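PDB 1TWY: ABC transporter, periplasmic substrate-binding protein from Vibrio cholerae O1 biovar eltor, which probably serves as the periplasmic receptor of an ABC transporter, capturing phosphate for delivery to the membrane permease. Local coordinates for residues Asp222-Ser225 with Asp226-Ala229; Lys253-Ile256 with Ala257-Lys260. All blocks are in the same frame, centred on the assembly; numbering follows the deposited sequence.

Interaction 1: residues Asp222-Ser225 with Asp226-Ala229; sequences DPTS and DNIA
The side-chain amide nitrogen ND2 of N227 is held by two oxygens: it donates to the backbone carbonyl O of D222 at 2.9 Å and, in a weaker bond, to a water that also accepts from D222 N. The bond to D222 O is nearly straight, 170° at the hydrogen, and the oxygen lies almost in the plane of the N227 amide, so the amide's rotation is fixed by the loop. CG of N227 turns beside its own backbone N (chi1 -71°), which carries the amide back past the T224 hydroxyl toward D222. An asparagine suits this place because its short, flat donor can tie a loop carbonyl without leaving the first turn of the helix.

T224 is the N-cap of helix 225-229. Its hydroxyl OG1 stands between the backbone N and the carbonyl carbon (chi1 66°) and accepts from N227 N at 3.0 Å, capping an amide at the start of the helix. The same OG1 lies 3.2 Å from N227 CG, where the two side chains cross obliquely. Behind the cap, T224 O accepts from I228 N at 3.0 Å and S225 O from A229 N at 3.0 Å, the latter nearly along the C=O axis.

P223, at the centre of an inverse gamma turn, bends the chain into the cap and packs on Y233. CD1 of I228 reaches within 3.5 Å of T224 O, and this buried, branched side chain also touches I206. At the outer end, the D222 carboxylate accepts from Q217 through OD1.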
loop_
_atom_site.group_PDB
_atom_site.type_symbol
_atom_site.label_atom_id
_atom_site.label_comp_id
_atom_site.label_asym_id
_atom_site.label_seq_id
_atom_site.Cartn_x
_atom_site.Cartn_y
_atom_site.Cartn_z
ATOM N N ASP A 222 0.414 -17.439 -4.206
ATOM C CA ASP A 222 1.616 -16.816 -4.735
ATOM C C ASP A 222 1.378 -15.311 -4.876
ATOM O O ASP A 222 0.259 -14.881 -5.150
ATOM C CB ASP A 222 1.985 -17.312 -6.103
ATOM C CG ASP A 222 2.405 -18.731 -6.116
ATOM O OD1 ASP A 222 3.182 -19.091 -5.237
ATOM O OD2 ASP A 222 1.959 -19.512 -6.990
ATOM N N PRO A 223 2.438 -14.530 -4.682
ATOM C CA PRO A 223 2.367 -13.074 -4.846
ATOM C C PRO A 223 2.440 -12.613 -6.284
ATOM O O PRO A 223 3.547 -12.293 -6.791
ATOM C CB PRO A 223 3.541 -12.603 -4.022
ATOM C CG PRO A 223 4.513 -13.600 -4.253
ATOM C CD PRO A 223 3.760 -14.936 -4.201
ATOM N N THR A 224 1.281 -12.657 -6.910
ATOM C CA THR A 224 1.082 -12.336 -8.340
ATOM C C THR A 224 0.009 -11.311 -8.547
ATOM O O THR A 224 -0.908 -11.206 -7.753
ATOM C CB THR A 224 0.712 -13.564 -9.203
ATOM O OG1 THR A 224 -0.560 -14.129 -8.872
ATOM C CG2 THR A 224 1.759 -14.694 -9.057
ATOM N N SER A 225 0.121 -10.638 -9.704
ATOM C CA SER A 225 -0.863 -9.665 -10.136
ATOM C C SER A 225 -2.244 -10.281 -10.227
ATOM O O SER A 225 -3.179 -9.792 -9.616
ATOM C CB SER A 225 -0.436 -9.012 -11.449
ATOM O OG SER A 225 0.484 -8.027 -11.057
ATOM N N ASP A 226 -2.333 -11.408 -10.942
ATOM C CA ASP A 226 -3.576 -12.148 -10.987
ATOM C C ASP A 226 -4.209 -12.553 -9.674
ATOM O O ASP A 226 -5.394 -12.334 -9.467
ATOM C CB ASP A 226 -3.499 -13.379 -11.947
ATOM C CG ASP A 226 -4.898 -13.946 -12.220
ATOM O OD1 ASP A 226 -5.742 -13.180 -12.752
ATOM O OD2 ASP A 226 -5.270 -15.073 -11.811
ATOM N N ASN A 227 -3.390 -13.006 -8.711
ATOM C CA ASN A 227 -3.923 -13.394 -7.395
ATOM C C ASN A 227 -4.372 -12.181 -6.552
ATOM O O ASN A 227 -5.301 -12.267 -5.766
ATOM C CB ASN A 227 -2.956 -14.273 -6.584
ATOM C CG ASN A 227 -2.814 -15.691 -7.135
ATOM O OD1 ASN A 227 -3.646 -16.173 -7.901
ATOM N ND2 ASN A 227 -1.736 -16.366 -6.732
ATOM N N ILE A 228 -3.776 -11.004 -6.821
ATOM C CA ILE A 228 -4.178 -9.849 -6.128
ATOM C C ILE A 228 -5.550 -9.402 -6.664
ATOM O O ILE A 228 -6.403 -9.075 -5.897
ATOM C CB ILE A 228 -3.157 -8.764 -6.245
ATOM C CG1 ILE A 228 -2.043 -9.004 -5.246
ATOM C CG2 ILE A 228 -3.830 -7.405 -5.881
ATOM C CD1 ILE A 228 -0.787 -8.445 -5.687
ATOM N N ALA A 229 -5.709 -9.513 -7.973
ATOM C CA ALA A 229 -6.840 -8.961 -8.744
ATOM C C ALA A 229 -8.067 -9.762 -8.417
ATOM O O ALA A 229 -9.167 -9.229 -8.500
ATOM C CB ALA A 229 -6.544 -9.044 -10.278
HETATM O O HOH W 1 -1.248 -19.157 -5.913
#

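Interaction 2: residues Lys253-Ile256 with Ala257-Lys260; sequences KEFI and AFLK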
loop_
_atom_site.group_PDB
_atom_site.type_symbol
_atom_site.label_atom_id
_atom_site.label_comp_id
_atom_site.label_asym_id
_atom_site.label_seq_id
_atom_site.Cartn_x
_atom_site.Cartn_y
_atom_site.Cartn_z
ATOM N N LYS A 253 -15.715 16.293 -12.599
ATOM C CA LYS A 253 -16.279 15.135 -13.297
ATOM C C LYS A 253 -15.417 14.698 -14.501
ATOM O O LYS A 253 -15.177 13.531 -14.735
ATOM C CB LYS A 253 -17.734 15.437 -13.717
ATOM C CG LYS A 253 -18.615 15.593 -12.472
ATOM C CD LYS A 253 -20.148 15.384 -12.696
ATOM C CE LYS A 253 -20.717 16.176 -13.859
ATOM N NZ LYS A 253 -22.114 16.674 -13.528
ATOM N N GLU A 254 -14.888 15.648 -15.246
ATOM C CA GLU A 254 -13.997 15.365 -16.325
ATOM C C GLU A 254 -12.661 14.679 -15.883
ATOM O O GLU A 254 -12.188 13.761 -16.554
ATOM C CB GLU A 254 -13.734 16.654 -17.103
ATOM C CG GLU A 254 -13.021 16.471 -18.403
ATOM C CD GLU A 254 -13.047 17.742 -19.294
ATOM O OE1 GLU A 254 -13.765 18.743 -18.989
ATOM O OE2 GLU A 254 -12.336 17.733 -20.313
ATOM N N PHE A 255 -12.092 15.120 -14.783
ATOM C CA PHE A 255 -10.885 14.437 -14.294
ATOM C C PHE A 255 -11.222 13.000 -13.803
ATOM O O PHE A 255 -10.458 12.012 -14.092
ATOM C CB PHE A 255 -10.195 15.242 -13.189
ATOM C CG PHE A 255 -8.867 14.703 -12.846
ATOM C CD1 PHE A 255 -7.850 14.662 -13.791
ATOM C CD2 PHE A 255 -8.610 14.188 -11.577
ATOM C CE1 PHE A 255 -6.648 14.159 -13.503
ATOM C CE2 PHE A 255 -7.375 13.647 -11.271
ATOM C CZ PHE A 255 -6.398 13.639 -12.186
ATOM N N ILE A 256 -12.312 12.853 -13.096
ATOM C CA ILE A 256 -12.774 11.524 -12.654
ATOM C C ILE A 256 -12.993 10.567 -13.830
ATOM O O ILE A 256 -12.450 9.412 -13.867
ATOM C CB ILE A 256 -14.049 11.638 -11.796
ATOM C CG1 ILE A 256 -13.782 12.434 -10.516
ATOM C CG2 ILE A 256 -14.615 10.255 -11.426
ATOM C CD1 ILE A 256 -13.075 11.618 -9.420
ATOM N N ALA A 257 -13.697 11.033 -14.871
ATOM C CA ALA A 257 -13.729 10.255 -16.104
ATOM C C ALA A 257 -12.407 9.776 -16.714
ATOM O O ALA A 257 -12.256 8.610 -17.110
ATOM C CB ALA A 257 -14.526 11.047 -17.259
ATOM N N PHE A 258 -11.486 10.690 -16.806
ATOM C CA PHE A 258 -10.148 10.354 -17.250
ATOM C C PHE A 258 -9.495 9.229 -16.377
ATOM O O PHE A 258 -8.805 8.368 -16.870
ATOM C CB PHE A 258 -9.270 11.593 -17.193
ATOM C CG PHE A 258 -7.810 11.306 -17.299
ATOM C CD1 PHE A 258 -7.255 10.943 -18.462
ATOM C CD2 PHE A 258 -6.972 11.390 -16.129
ATOM C CE1 PHE A 258 -5.925 10.678 -18.549
ATOM C CE2 PHE A 258 -5.638 11.143 -16.221
ATOM C CZ PHE A 258 -5.093 10.821 -17.413
ATOM N N LEU A 259 -9.740 9.265 -15.052
ATOM C CA LEU A 259 -9.151 8.298 -14.157
ATOM C C LEU A 259 -9.690 6.921 -14.411
ATOM O O LEU A 259 -9.068 5.932 -14.122
ATOM C CB LEU A 259 -9.302 8.667 -12.661
ATOM C CG LEU A 259 -8.568 9.886 -12.183
ATOM C CD1 LEU A 259 -8.896 10.169 -10.698
ATOM C CD2 LEU A 259 -7.092 9.694 -12.381
ATOM N N LYS A 260 -10.848 6.862 -15.060
ATOM C CA LYS A 260 -11.521 5.644 -15.411
ATOM C C LYS A 260 -11.298 5.167 -16.854
ATOM O O LYS A 260 -11.666 4.087 -17.223
ATOM C CB LYS A 260 -12.991 5.910 -15.205
ATOM C CG LYS A 260 -13.398 6.064 -13.691
ATOM C CD LYS A 260 -14.929 6.109 -13.529
ATOM C CE LYS A 260 -15.183 6.472 -12.077
ATOM N NZ LYS A 260 -16.620 6.406 -11.722
#
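K253 O accepts from A257 N at 2.9 Å, in a bond that is almost perfectly straight at the hydrogen (178°). One residue on, E254 O receives F258 N at 3.2 Å, and F255 O then receives L259 N at 3.0 Å. The bond from K260 N to I256 O is weak, and K260 N also donates to A257 O, an i to i+3 bond.

On the buried side, the ring of F255 meets both F258 and L259. Its CG is anti to the backbone N (chi1 -170°), which swings the ring along the helix toward these two residues. L259 lies over one face of that ring, with CG 4.0 Å above the plane and toward the rim, while its CD1 comes within 3.8 Å of F255 CE2. CE1 of F255 meets CD2 of F258 at 3.8 Å, the two ring planes inclined at 31°. Both phenylalanines also meet the ring of Y49, edge-to-face in the case of F255; broad, flat side chains can fill such an interface between helices.

I256 and K260 run side by side, I256 CG2 lying 3.9 Å from K260 CE. The extended lysine lays CG and CD beside I256 O and carries its ammonium group to F98 in a cation-pi contact. I256, F255 and L259 face strands of the main sheet, whereas K253, E254 and K260, with the small A257, are exposed. This division of a buried apolar face from a largely polar one is that of an amphipathic alpha-helix, here helix 250-260, packed against helix 36-52 and the sheet of a periplasmic-binding-protein fold.

From the N terminus, the chain leaves strand 214-218 and reaches interaction 1, where residues 222-229 turn from loop into the short helix 225-229. It then runs through strand 236-243 before entering helix 250-260, which holds interaction 2. Each contact joins adjacent segments, so neither closes a long loop; they follow in series and neither nest nor cross. The centres of interaction 1 and interaction 2 lie about 27 Å apart. The nearest atoms of interaction 1 and interaction 2 are about 16 Å apart. Strand 236-243 connects them: it follows the helix of interaction 1, and I256 of interaction 2 packs on it. Interaction 2 also packs on helix 36-52 near the chain's start, while interaction 1 adjoins I274 near its end.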